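Local coordinates for MaoC family protein (Mycobacterium tuberculosis H37Rv, PDB 3KHP) that probably acts as a (3R)-hydroxyacyl-thioester dehydratase of the MaoC/hydratase 2 family, reversibly removing water from 3-hydroxyacyl thioesters, at residues A[107-112]-A[153-158]; A[243-248]-A[273-278]; A[252-257]-A[304-309]. One frame throughout, in Å; residues are numbered along the deposited sequence. Where two conformers were deposited one is given.

Contact 1: residues A[107-112]-A[153-158]; sequences RLHAPL and VAETLT
His109 and Glu155 meet through a single hydrogen bond: NE2 of the imidazole donates to OE1 of the carboxylate at 2.8 Å. The carboxylate oxygen lies almost in the plane of the ring, whereas seen from Glu155 the nitrogen arrives on the anti side of OE1, 28° out of the carboxylate plane. OE1 also lies 3.5 Å from CD of Arg107. Arg107 and Glu155 run side by side and point the same way, but their charged groups do not pair. NE of Arg107 stays 4.6 Å from OE1 of Glu155, because the arginine chain, extended through CD, bends at chi3 (-59°) and carries its guanidinium onward to a salt bridge with Glu307.

On the face with Leu108 and Ala154 the contact is apolar, CD1 of Leu108 resting against CB of Ala154 at 3.6 Å. Separately, after strand 103-108 has ended, CD2 of Leu112 reaches CG1 of Val153 at 3.8 Å.

Behind the side chains stands an antiparallel ladder. Arg107 and Glu155 form a hydrogen-bonded pair, each backbone N donating to the other's O, and Leu108 and Ala154 are the next, non-hydrogen-bonded pair. His109 N then donates to Val153 O at 2.8 Å, which fixes the backbone of His109 just where it leaves strand 103-108; the ring is held by its bond to Glu155. Val153 and Ala154 both face Gly144, a classic beta bulge.

The pair belongs to what is, by family, the N-terminal hot dog half. Strand 152-162 lies between strands 136-145 and 103-108, and a backbone bond between Leu108 and Thr255 continues the sheet to strand 254-261. Leu112 packs on Cys81 of helix 78-81, while Leu108 touches Pro75 in a loop.

Contact 2: residues A[243-248]-A[273-278]; sequences VAELGG and TVIWRT
The guanidinium of Arg277 has CD2 of Leu246 over one face, off-centre, and OE2 of Glu245 and a water at its edge. Arg277 grips Glu245 end-on in a salt bridge: NH2 at 2.8 Å and NH1 at 2.9 Å both donate to OE2, so that both nitrogens share one oxygen. This holds for the conformer described, one of two deposited, and is less certain for that reason. The two flat groups are turned 70° apart; NH1 meets the anti lone pair of OE2, while NH2 comes from above the carboxylate plane. The water donates to Leu246 O and accepts a weak bond from Arg277 NH2.

Glu245 leaves its backbone with CG opposite N and bends at chi2 (61°), its CB and CG lying against CD1 of Ile275. Leu246 and Ile275 run antiparallel alongside each other, CD1 of Leu246 4.1 Å from CG2 of Ile275.

Helix 231-245 packs its C-terminal end on strand 271-279, in the manner of the hot dog helix of a MaoC-like half. Its Leu242 also touches Ile275, Glu245 reaches Ala188 and Ile190 on strand 188-192, and Leu246 rests on Ala283 of strand 282-289.

Contact 3: residues A[252-257]-A[304-309]; sequences ANITSI and GAVEYV
Backbone hydrogen bonds join Asn253, Thr255 and Ser256 to Glu307 and Val309. Glu307 O accepts two of them, from Thr255 N at 2.9 Å and from Ser256 N at 3.3 Å, both reaching it from the same face of its plane. Glu307 N in turn donates to Ser256 O, and Val309 N closes the ladder on Asn253 O at 2.9 Å. Two CA-H...O contacts extend the pairing, from Val306 CA to Ser256 O and from Ile257 CA to Ala305 O.

With Thr255 and Ser256 both set opposite Glu307, this is a classic beta bulge: the register moves by one residue between the Ile254-Tyr308 and Ser256-Glu307 pairs. The strands, antiparallel at 163°, are neighbours in one continuous antiparallel sheet, as expected for the double hot dog fold of the hydratase 2/MaoC family, and probably belong to its MaoC-like half.

Apolar contacts fill the face with Ile254, Ile257, Val306 and Tyr308. CG2 of Ile254 lies 3.9 Å from CG1 of Val306, while the other branch, through CD1, meets CB of Tyr308. CG of Tyr308 sits between its backbone N and carbonyl carbon (chi1 69°), which turns the ring off strand 254-257. Helix 231-245 covers this face, Val243 touching Ile254 and Leu242 touching Val306.

Polar side chains and water occupy the opposite face and the loop end. Ser256 OG lies alongside the Glu307 chain, 3.1 Å from each of its CB, CG and CD, and OE1 of Glu307 goes on to a salt bridge with Arg107. A water lies 2.7 Å from Ser256 OG and donates a weak bond to Ala305 O. At the loop end, ND2 of Asn253 bonds to Gly247 O, and a second water takes a weak bond from the same nitrogen.

Contact 3 lies between the other two and touches both. Its centre is about 11 Å from that of contact 1 and about 9 Å from that of contact 2, whereas contacts 1 and 2 have centres about 19 Å apart and nearest atoms about 10 Å apart. Arg107 NH1 meets Glu307 OE1 at 2.8 Å, a salt bridge spanning strand 254-261 and tying the hydratase 2 N-terminal range to strand 298-308, the last in the chain. Toward contact 2, Val243 CG2 packs on Ile254 CG1 at 3.7 Å. Contacts 1 and 3 are sheet pairings; contact 2 instead joins the end of a helix to that same sheet.

Contact 1: residues A[107-112]-A[153-158]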
ATOM      1  N   ARG A 107       9.889 -21.312   0.376  1.00 22.56           N
ATOM      2  CA  ARG A 107       9.635 -22.448  -0.506  1.00 23.98           C
ATOM      3  C   ARG A 107       8.136 -22.633  -0.584  1.00 23.67           C
ATOM      4  O   ARG A 107       7.473 -22.648   0.450  1.00 23.53           O
ATOM      5  CB  ARG A 107      10.351 -23.707   0.026  1.00 24.37           C
ATOM      6  CG  ARG A 107      10.105 -24.963  -0.762  1.00 26.99           C
ATOM      7  CD  ARG A 107      11.081 -26.122  -0.386  1.00 29.72           C
ATOM      8  NE  ARG A 107      12.465 -25.732  -0.599  1.00 30.87           N
ATOM      9  CZ  ARG A 107      13.153 -25.931  -1.715  1.00 33.30           C
ATOM     10  NH1 ARG A 107      12.602 -26.549  -2.757  1.00 36.15           N
ATOM     11  NH2 ARG A 107      14.408 -25.508  -1.797  1.00 32.45           N
ATOM     12  N   LEU A 108       7.600 -22.756  -1.794  1.00 23.91           N
ATOM     13  CA  LEU A 108       6.152 -22.921  -1.971  1.00 24.51           C
ATOM     14  C   LEU A 108       5.844 -24.326  -2.488  1.00 25.08           C
ATOM     15  O   LEU A 108       6.595 -24.894  -3.258  1.00 23.88           O
ATOM     16  CB  LEU A 108       5.592 -21.861  -2.924  1.00 24.58           C
ATOM     17  CG  LEU A 108       5.326 -20.430  -2.387  1.00 25.49           C
ATOM     18  CD1 LEU A 108       4.284 -20.360  -1.252  1.00 22.88           C
ATOM     19  CD2 LEU A 108       6.634 -19.816  -1.960  1.00 25.52           C
ATOM     20  N   HIS A 109       4.730 -24.878  -2.022  1.00 26.67           N
ATOM     21  CA  HIS A 109       4.275 -26.212  -2.399  1.00 27.48           C
ATOM     22  C   HIS A 109       2.955 -26.177  -3.111  1.00 28.29           C
ATOM     23  O   HIS A 109       2.508 -27.194  -3.650  1.00 29.35           O
ATOM     24  CB  HIS A 109       4.159 -27.050  -1.146  1.00 27.23           C
ATOM     25  CG  HIS A 109       5.464 -27.201  -0.461  1.00 28.19           C
ATOM     26  ND1 HIS A 109       6.432 -28.071  -0.909  1.00 29.33           N
ATOM     27  CD2 HIS A 109       6.022 -26.504   0.556  1.00 29.29           C
ATOM     28  CE1 HIS A 109       7.509 -27.947  -0.156  1.00 29.48           C
ATOM     29  NE2 HIS A 109       7.284 -27.007   0.745  1.00 30.24           N
ATOM     30  N   ALA A 110       2.329 -25.008  -3.084  1.00 28.66           N
ATOM     31  CA  ALA A 110       1.137 -24.718  -3.856  1.00 28.91           C
ATOM     32  C   ALA A 110       1.097 -23.209  -4.135  1.00 28.96           C
ATOM     33  O   ALA A 110       1.822 -22.431  -3.523  1.00 29.53           O
ATOM     34  CB  ALA A 110      -0.121 -25.164  -3.089  1.00 28.26           C
ATOM     35  N   PRO A 111       0.265 -22.791  -5.076  1.00 28.70           N
ATOM     36  CA  PRO A 111       0.087 -21.345  -5.236  1.00 27.98           C
ATOM     37  C   PRO A 111      -0.559 -20.743  -3.998  1.00 26.80           C
ATOM     38  O   PRO A 111      -1.343 -21.405  -3.342  1.00 26.20           O
ATOM     39  CB  PRO A 111      -0.870 -21.226  -6.432  1.00 28.29           C
ATOM     40  CG  PRO A 111      -0.890 -22.623  -7.102  1.00 28.91           C
ATOM     41  CD  PRO A 111      -0.547 -23.595  -6.015  1.00 29.04           C
ATOM     42  N   LEU A 112      -0.255 -19.491  -3.697  1.00 25.51           N
ATOM     43  CA  LEU A 112      -0.904 -18.847  -2.580  1.00 24.67           C
ATOM     44  C   LEU A 112      -2.149 -18.276  -3.205  1.00 24.26           C
ATOM     45  O   LEU A 112      -2.059 -17.681  -4.276  1.00 24.78           O
ATOM     46  CB  LEU A 112      -0.022 -17.765  -1.947  1.00 24.11           C
ATOM     47  CG  LEU A 112       1.282 -18.191  -1.256  1.00 23.94           C
ATOM     48  CD1 LEU A 112       2.228 -17.013  -1.081  1.00 20.68           C
ATOM     49  CD2 LEU A 112       0.929 -18.782   0.113  1.00 24.25           C
ATOM     50  N   VAL A 153       1.621 -25.656   2.610  1.00 25.44           N
ATOM     51  CA  VAL A 153       1.539 -24.679   1.533  1.00 24.56           C
ATOM     52  C   VAL A 153       2.845 -23.937   1.317  1.00 24.06           C
ATOM     53  O   VAL A 153       3.351 -23.906   0.211  1.00 23.49           O
ATOM     54  CB  VAL A 153       0.410 -23.687   1.815  1.00 24.98           C
ATOM     55  CG1 VAL A 153       0.502 -22.512   0.883  1.00 22.75           C
ATOM     56  CG2 VAL A 153      -0.941 -24.412   1.706  1.00 23.14           C
ATOM     57  N   ALA A 154       3.397 -23.369   2.392  1.00 24.48           N
ATOM     58  CA  ALA A 154       4.645 -22.567   2.341  1.00 23.85           C
ATOM     59  C   ALA A 154       5.641 -22.850   3.498  1.00 23.65           C
ATOM     60  O   ALA A 154       5.262 -23.228   4.608  1.00 22.95           O
ATOM     61  CB  ALA A 154       4.304 -21.087   2.324  1.00 22.88           C
ATOM     62  N   GLU A 155       6.920 -22.650   3.210  1.00 23.81           N
ATOM     63  CA  GLU A 155       7.955 -22.694   4.218  1.00 24.63           C
ATOM     64  C   GLU A 155       8.796 -21.416   4.121  1.00 24.27           C
ATOM     65  O   GLU A 155       9.016 -20.884   3.034  1.00 23.12           O
ATOM     66  CB  GLU A 155       8.897 -23.898   4.029  1.00 25.14           C
ATOM     67  CG  GLU A 155       8.254 -25.269   4.064  1.00 28.25           C
ATOM     68  CD  GLU A 155       9.265 -26.409   3.807  1.00 31.39           C
ATOM     69  OE1 GLU A 155       9.402 -26.826   2.621  1.00 29.86           O
ATOM     70  OE2 GLU A 155       9.916 -26.864   4.796  1.00 33.68           O
ATOM     71  N   THR A 156       9.304 -20.949   5.256  1.00 23.41           N
ATOM     72  CA  THR A 156      10.182 -19.806   5.223  1.00 23.20           C
ATOM     73  C   THR A 156      11.406 -20.046   6.080  1.00 22.97           C
ATOM     74  O   THR A 156      11.364 -20.774   7.074  1.00 22.43           O
ATOM     75  CB  THR A 156       9.440 -18.532   5.666  1.00 23.37           C
ATOM     76  OG1 THR A 156       8.840 -18.731   6.952  1.00 22.55           O
ATOM     77  CG2 THR A 156       8.338 -18.202   4.693  1.00 21.68           C
ATOM     78  N   LEU A 157      12.501 -19.416   5.704  1.00 22.90           N
ATOM     79  CA  LEU A 157      13.697 -19.495   6.488  1.00 23.01           C
ATOM     80  C   LEU A 157      14.310 -18.101   6.626  1.00 22.52           C
ATOM     81  O   LEU A 157      14.706 -17.490   5.646  1.00 22.66           O
ATOM     82  CB  LEU A 157      14.674 -20.486   5.847  1.00 22.98           C
ATOM     83  CG  LEU A 157      15.837 -20.921   6.736  1.00 24.76           C
ATOM     84  CD1 LEU A 157      15.314 -21.914   7.791  1.00 25.19           C
ATOM     85  CD2 LEU A 157      17.036 -21.525   5.898  1.00 21.86           C
ATOM     86  N   THR A 158      14.414 -17.627   7.855  1.00 22.57           N
ATOM     87  CA  THR A 158      15.005 -16.342   8.138  1.00 23.09           C
ATOM     88  C   THR A 158      16.279 -16.565   8.947  1.00 23.92           C
ATOM     89  O   THR A 158      16.242 -17.129  10.039  1.00 24.15           O
ATOM     90  CB  THR A 158      14.003 -15.476   8.893  1.00 22.92           C
ATOM     91  OG1 THR A 158      12.814 -15.387   8.107  1.00 18.49           O
ATOM     92  CG2 THR A 158      14.548 -14.089   9.202  1.00 21.61           C
TER

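Contact 2: residues A[243-248]-A[273-278]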
ATOM      1  N   VAL A 243      10.050 -14.134 -11.363  1.00 18.38           N
ATOM      2  CA  VAL A 243       8.801 -14.579 -11.899  1.00 18.26           C
ATOM      3  C   VAL A 243       8.676 -14.289 -13.397  1.00 19.72           C
ATOM      4  O   VAL A 243       8.228 -15.154 -14.154  1.00 19.81           O
ATOM      5  CB  VAL A 243       7.660 -13.927 -11.174  1.00 18.36           C
ATOM      6  CG1 VAL A 243       6.319 -14.077 -11.969  1.00 15.70           C
ATOM      7  CG2 VAL A 243       7.557 -14.530  -9.800  1.00 16.55           C
ATOM      8  N   ALA A 244       9.099 -13.100 -13.822  1.00 20.15           N
ATOM      9  CA  ALA A 244       9.051 -12.736 -15.227  1.00 21.47           C
ATOM     10  C   ALA A 244      10.042 -13.558 -16.071  1.00 22.41           C
ATOM     11  O   ALA A 244       9.661 -14.176 -17.072  1.00 22.45           O
ATOM     12  CB  ALA A 244       9.304 -11.215 -15.418  1.00 20.28           C
ATOM     13  N   GLU A 245      11.301 -13.534 -15.683  1.00 23.12           N
ATOM     14  CA  GLU A 245      12.356 -14.087 -16.522  1.00 24.67           C
ATOM     15  C   GLU A 245      12.385 -15.620 -16.576  1.00 24.89           C
ATOM     16  O   GLU A 245      12.606 -16.167 -17.638  1.00 25.17           O
ATOM     17  CB  GLU A 245      13.721 -13.624 -16.033  1.00 24.62           C
ATOM     18  CG  GLU A 245      14.883 -14.371 -16.720  1.00 26.60           C
ATOM     19  CD  GLU A 245      14.909 -14.151 -18.234  1.00 26.70           C
ATOM     20  OE1 GLU A 245      14.349 -13.150 -18.697  1.00 26.75           O
ATOM     21  OE2 GLU A 245      15.505 -14.957 -18.960  1.00 26.43           O
ATOM     22  N   LEU A 246      12.233 -16.265 -15.415  1.00 24.99           N
ATOM     23  CA  LEU A 246      12.346 -17.720 -15.235  1.00 25.05           C
ATOM     24  C   LEU A 246      11.011 -18.399 -15.109  1.00 24.72           C
ATOM     25  O   LEU A 246      10.879 -19.551 -15.467  1.00 24.56           O
ATOM     26  CB  LEU A 246      13.120 -18.054 -13.937  1.00 25.40           C
ATOM     27  CG  LEU A 246      14.566 -17.546 -13.805  1.00 25.96           C
ATOM     28  CD1 LEU A 246      15.127 -17.798 -12.386  1.00 23.43           C
ATOM     29  CD2 LEU A 246      15.452 -18.168 -14.910  1.00 22.66           C
ATOM     30  N   GLY A 247      10.023 -17.711 -14.555  1.00 24.66           N
ATOM     31  CA  GLY A 247       8.717 -18.321 -14.372  1.00 25.08           C
ATOM     32  C   GLY A 247       7.712 -18.030 -15.486  1.00 25.07           C
ATOM     33  O   GLY A 247       6.576 -18.443 -15.419  1.00 23.82           O
ATOM     34  N   GLY A 248       8.132 -17.264 -16.475  1.00 25.58           N
ATOM     35  CA  GLY A 248       7.298 -16.982 -17.615  1.00 26.46           C
ATOM     36  C   GLY A 248       6.137 -16.121 -17.215  1.00 26.28           C
ATOM     37  O   GLY A 248       5.088 -16.171 -17.842  1.00 27.27           O
ATOM     38  N   THR A 273      18.430  -7.140 -11.274  1.00 19.82           N
ATOM     39  CA  THR A 273      18.579  -8.521 -10.913  1.00 18.97           C
ATOM     40  C   THR A 273      19.242  -9.312 -12.049  1.00 19.81           C
ATOM     41  O   THR A 273      18.681  -9.457 -13.128  1.00 19.70           O
ATOM     42  CB  THR A 273      17.265  -9.093 -10.543  1.00 18.13           C
ATOM     43  OG1 THR A 273      16.760  -8.326  -9.466  1.00 15.43           O
ATOM     44  CG2 THR A 273      17.414 -10.507 -10.082  1.00 17.09           C
ATOM     45  N   VAL A 274      20.452  -9.781 -11.780  1.00 20.16           N
ATOM     46  CA  VAL A 274      21.259 -10.520 -12.732  1.00 20.95           C
ATOM     47  C   VAL A 274      21.155 -11.998 -12.452  1.00 21.25           C
ATOM     48  O   VAL A 274      21.348 -12.446 -11.336  1.00 20.12           O
ATOM     49  CB  VAL A 274      22.753 -10.082 -12.723  1.00 20.92           C
ATOM     50  CG1 VAL A 274      22.897  -8.814 -13.503  1.00 21.88           C
ATOM     51  CG2 VAL A 274      23.308  -9.921 -11.302  1.00 19.30           C
ATOM     52  N   ILE A 275      20.829 -12.748 -13.488  1.00 22.26           N
ATOM     53  CA  ILE A 275      20.412 -14.112 -13.328  1.00 23.35           C
ATOM     54  C   ILE A 275      21.292 -15.015 -14.205  1.00 25.01           C
ATOM     55  O   ILE A 275      21.732 -14.604 -15.280  1.00 25.04           O
ATOM     56  CB  ILE A 275      18.945 -14.263 -13.731  1.00 23.10           C
ATOM     57  CG1 ILE A 275      18.058 -13.276 -12.938  1.00 23.61           C
ATOM     58  CG2 ILE A 275      18.484 -15.705 -13.541  1.00 22.22           C
ATOM     59  CD1 ILE A 275      16.599 -13.226 -13.413  1.00 21.69           C
ATOM     60  N   TRP A 276      21.536 -16.236 -13.728  1.00 26.26           N
ATOM     61  CA  TRP A 276      22.285 -17.243 -14.463  1.00 27.33           C
ATOM     62  C   TRP A 276      21.515 -18.519 -14.363  1.00 28.88           C
ATOM     63  O   TRP A 276      21.320 -19.019 -13.236  1.00 28.70           O
ATOM     64  CB  TRP A 276      23.659 -17.503 -13.823  1.00 27.42           C
ATOM     65  CG  TRP A 276      24.662 -16.430 -13.966  1.00 25.94           C
ATOM     66  CD1 TRP A 276      25.665 -16.373 -14.881  1.00 26.73           C
ATOM     67  CD2 TRP A 276      24.798 -15.267 -13.153  1.00 26.29           C
ATOM     68  NE1 TRP A 276      26.415 -15.232 -14.700  1.00 25.82           N
ATOM     69  CE2 TRP A 276      25.897 -14.536 -13.643  1.00 25.62           C
ATOM     70  CE3 TRP A 276      24.098 -14.764 -12.061  1.00 25.56           C
ATOM     71  CZ2 TRP A 276      26.298 -13.339 -13.082  1.00 26.45           C
ATOM     72  CZ3 TRP A 276      24.514 -13.576 -11.504  1.00 24.33           C
ATOM     73  CH2 TRP A 276      25.595 -12.881 -12.009  1.00 24.84           C
ATOM     74  N   ARG A 277      21.073 -19.054 -15.505  1.00 30.14           N
ATOM     75  CA  ARG A 277      20.470 -20.386 -15.542  0.50 31.27           C
ATOM     76  C   ARG A 277      21.577 -21.420 -15.385  1.00 31.61           C
ATOM     77  O   ARG A 277      22.559 -21.416 -16.118  1.00 31.97           O
ATOM     78  CB  ARG A 277      19.705 -20.617 -16.851  0.50 31.41           C
ATOM     79  CG  ARG A 277      18.412 -19.832 -16.930  0.50 32.32           C
ATOM     80  CD  ARG A 277      17.748 -19.986 -18.277  0.50 32.82           C
ATOM     81  NE  ARG A 277      16.418 -19.383 -18.293  0.50 33.21           N
ATOM     82  CZ  ARG A 277      16.174 -18.123 -18.634  0.50 34.10           C
ATOM     83  NH1 ARG A 277      17.168 -17.316 -18.994  0.50 34.17           N
ATOM     84  NH2 ARG A 277      14.928 -17.671 -18.621  0.50 34.38           N
ATOM     85  N   THR A 278      21.442 -22.292 -14.416  1.00 32.84           N
ATOM     86  CA  THR A 278      22.521 -23.222 -14.142  1.00 34.28           C
ATOM     87  C   THR A 278      22.185 -24.652 -14.525  1.00 35.33           C
ATOM     88  O   THR A 278      23.023 -25.365 -14.991  1.00 36.03           O
ATOM     89  CB  THR A 278      22.958 -23.163 -12.640  1.00 33.89           C
ATOM     90  OG1 THR A 278      21.863 -23.537 -11.812  1.00 33.20           O
ATOM     91  CG2 THR A 278      23.438 -21.781 -12.279  1.00 31.14           C
TER
HETATM   92  O   HOH W   1      12.389 -19.858 -17.748  1.00 33.69           O

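Contact 3: residues A[252-257]-A[304-309]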
ATOM      1  N   ALA A 252       3.121 -19.252  -9.732  1.00 26.81           N
ATOM      2  CA  ALA A 252       3.193 -20.682  -9.393  1.00 27.17           C
ATOM      3  C   ALA A 252       4.453 -21.409  -9.896  1.00 27.48           C
ATOM      4  O   ALA A 252       4.847 -22.388  -9.277  1.00 28.19           O
ATOM      5  CB  ALA A 252       1.950 -21.413  -9.924  1.00 26.99           C
ATOM      6  N   ASN A 253       5.053 -20.958 -11.003  1.00 26.73           N
ATOM      7  CA  ASN A 253       6.263 -21.583 -11.520  1.00 26.49           C
ATOM      8  C   ASN A 253       7.542 -21.288 -10.754  1.00 26.04           C
ATOM      9  O   ASN A 253       8.572 -21.853 -11.105  1.00 24.22           O
ATOM     10  CB  ASN A 253       6.515 -21.209 -12.985  1.00 26.12           C
ATOM     11  CG  ASN A 253       5.569 -21.912 -13.940  1.00 26.79           C
ATOM     12  OD1 ASN A 253       4.760 -22.775 -13.540  1.00 26.19           O
ATOM     13  ND2 ASN A 253       5.651 -21.536 -15.213  1.00 24.27           N
ATOM     14  N   ILE A 254       7.503 -20.385  -9.767  1.00 25.67           N
ATOM     15  CA  ILE A 254       8.666 -20.231  -8.866  1.00 25.98           C
ATOM     16  C   ILE A 254       8.438 -21.011  -7.585  1.00 25.50           C
ATOM     17  O   ILE A 254       7.495 -20.761  -6.848  1.00 25.64           O
ATOM     18  CB  ILE A 254       9.021 -18.777  -8.518  1.00 25.99           C
ATOM     19  CG1 ILE A 254       9.115 -17.898  -9.785  1.00 26.09           C
ATOM     20  CG2 ILE A 254      10.386 -18.730  -7.786  1.00 26.63           C
ATOM     21  CD1 ILE A 254      10.126 -18.327 -10.797  1.00 21.58           C
ATOM     22  N   THR A 255       9.321 -21.969  -7.336  1.00 25.24           N
ATOM     23  CA  THR A 255       9.194 -22.896  -6.205  1.00 24.75           C
ATOM     24  C   THR A 255       9.915 -22.381  -4.942  1.00 23.31           C
ATOM     25  O   THR A 255       9.328 -22.351  -3.850  1.00 23.40           O
ATOM     26  CB  THR A 255       9.740 -24.267  -6.610  1.00 24.67           C
ATOM     27  OG1 THR A 255       8.942 -24.759  -7.692  1.00 27.98           O
ATOM     28  CG2 THR A 255       9.632 -25.268  -5.448  1.00 26.98           C
ATOM     29  N   SER A 256      11.172 -21.986  -5.084  1.00 21.63           N
ATOM     30  CA  SER A 256      11.923 -21.470  -3.945  1.00 21.17           C
ATOM     31  C   SER A 256      12.765 -20.276  -4.368  1.00 19.37           C
ATOM     32  O   SER A 256      13.215 -20.242  -5.494  1.00 17.32           O
ATOM     33  CB  SER A 256      12.853 -22.559  -3.372  1.00 21.35           C
ATOM     34  OG  SER A 256      13.843 -22.943  -4.346  1.00 21.79           O
ATOM     35  N   ILE A 257      13.025 -19.371  -3.427  1.00 18.36           N
ATOM     36  CA  ILE A 257      13.944 -18.240  -3.599  1.00 18.55           C
ATOM     37  C   ILE A 257      14.691 -17.975  -2.282  1.00 18.72           C
ATOM     38  O   ILE A 257      14.074 -17.883  -1.238  1.00 18.44           O
ATOM     39  CB  ILE A 257      13.191 -16.926  -3.891  1.00 18.75           C
ATOM     40  CG1 ILE A 257      12.261 -17.069  -5.102  1.00 18.42           C
ATOM     41  CG2 ILE A 257      14.172 -15.752  -4.070  1.00 18.04           C
ATOM     42  CD1 ILE A 257      11.190 -15.940  -5.188  1.00 17.54           C
ATOM     43  N   GLY A 304      21.942 -15.412  -4.418  1.00 20.93           N
ATOM     44  CA  GLY A 304      20.578 -15.758  -4.800  1.00 20.89           C
ATOM     45  C   GLY A 304      20.506 -17.123  -5.434  1.00 21.03           C
ATOM     46  O   GLY A 304      21.353 -17.464  -6.240  1.00 20.66           O
ATOM     47  N   ALA A 305      19.483 -17.889  -5.071  1.00 21.27           N
ATOM     48  CA  ALA A 305      19.280 -19.244  -5.562  1.00 22.23           C
ATOM     49  C   ALA A 305      17.803 -19.414  -5.817  1.00 22.84           C
ATOM     50  O   ALA A 305      16.981 -18.990  -4.999  1.00 23.39           O
ATOM     51  CB  ALA A 305      19.767 -20.269  -4.510  1.00 21.41           C
ATOM     52  N   VAL A 306      17.452 -20.006  -6.948  1.00 23.31           N
ATOM     53  CA  VAL A 306      16.070 -20.093  -7.349  1.00 24.13           C
ATOM     54  C   VAL A 306      15.806 -21.477  -7.861  1.00 24.85           C
ATOM     55  O   VAL A 306      16.593 -22.019  -8.619  1.00 24.92           O
ATOM     56  CB  VAL A 306      15.712 -19.141  -8.546  1.00 24.03           C
ATOM     57  CG1 VAL A 306      14.221 -18.911  -8.596  1.00 23.46           C
ATOM     58  CG2 VAL A 306      16.409 -17.866  -8.477  1.00 24.35           C
ATOM     59  N   GLU A 307      14.677 -22.026  -7.480  1.00 26.32           N
ATOM     60  CA  GLU A 307      14.174 -23.242  -8.091  1.00 27.80           C
ATOM     61  C   GLU A 307      12.870 -22.873  -8.778  1.00 28.52           C
ATOM     62  O   GLU A 307      12.068 -22.102  -8.244  1.00 27.59           O
ATOM     63  CB  GLU A 307      13.957 -24.343  -7.054  1.00 27.64           C
ATOM     64  CG  GLU A 307      15.252 -24.801  -6.399  1.00 28.47           C
ATOM     65  CD  GLU A 307      15.048 -25.696  -5.203  1.00 29.04           C
ATOM     66  OE1 GLU A 307      14.080 -26.477  -5.167  1.00 29.77           O
ATOM     67  OE2 GLU A 307      15.867 -25.602  -4.273  1.00 31.94           O
ATOM     68  N   TYR A 308      12.690 -23.400  -9.981  1.00 30.08           N
ATOM     69  CA  TYR A 308      11.516 -23.069 -10.790  1.00 31.64           C
ATOM     70  C   TYR A 308      11.138 -24.212 -11.749  1.00 33.57           C
ATOM     71  O   TYR A 308      11.964 -25.074 -12.077  1.00 32.74           O
ATOM     72  CB  TYR A 308      11.756 -21.759 -11.543  1.00 30.52           C
ATOM     73  CG  TYR A 308      12.783 -21.855 -12.627  1.00 30.28           C
ATOM     74  CD1 TYR A 308      12.390 -21.991 -13.960  1.00 30.90           C
ATOM     75  CD2 TYR A 308      14.138 -21.819 -12.352  1.00 28.88           C
ATOM     76  CE1 TYR A 308      13.307 -22.076 -14.975  1.00 28.77           C
ATOM     77  CE2 TYR A 308      15.074 -21.915 -13.375  1.00 28.69           C
ATOM     78  CZ  TYR A 308      14.637 -22.048 -14.692  1.00 29.47           C
ATOM     79  OH  TYR A 308      15.527 -22.119 -15.758  1.00 31.52           O
ATOM     80  N   VAL A 309       9.864 -24.224 -12.135  1.00 35.93           N
ATOM     81  CA  VAL A 309       9.332 -25.193 -13.070  1.00 38.16           C
ATOM     82  C   VAL A 309       9.414 -24.605 -14.463  1.00 40.24           C
ATOM     83  O   VAL A 309       8.894 -23.500 -14.691  1.00 40.71           O
ATOM     84  CB  VAL A 309       7.865 -25.471 -12.791  1.00 38.27           C
ATOM     85  CG1 VAL A 309       7.264 -26.274 -13.938  1.00 39.26           C
ATOM     86  CG2 VAL A 309       7.697 -26.193 -11.463  1.00 38.44           C
TER
HETATM   87  O   HOH W   2       8.779 -21.339 -16.092  1.00 29.41           O
HETATM   88  O   HOH W   3      15.925 -21.334  -3.903  1.00 25.27           O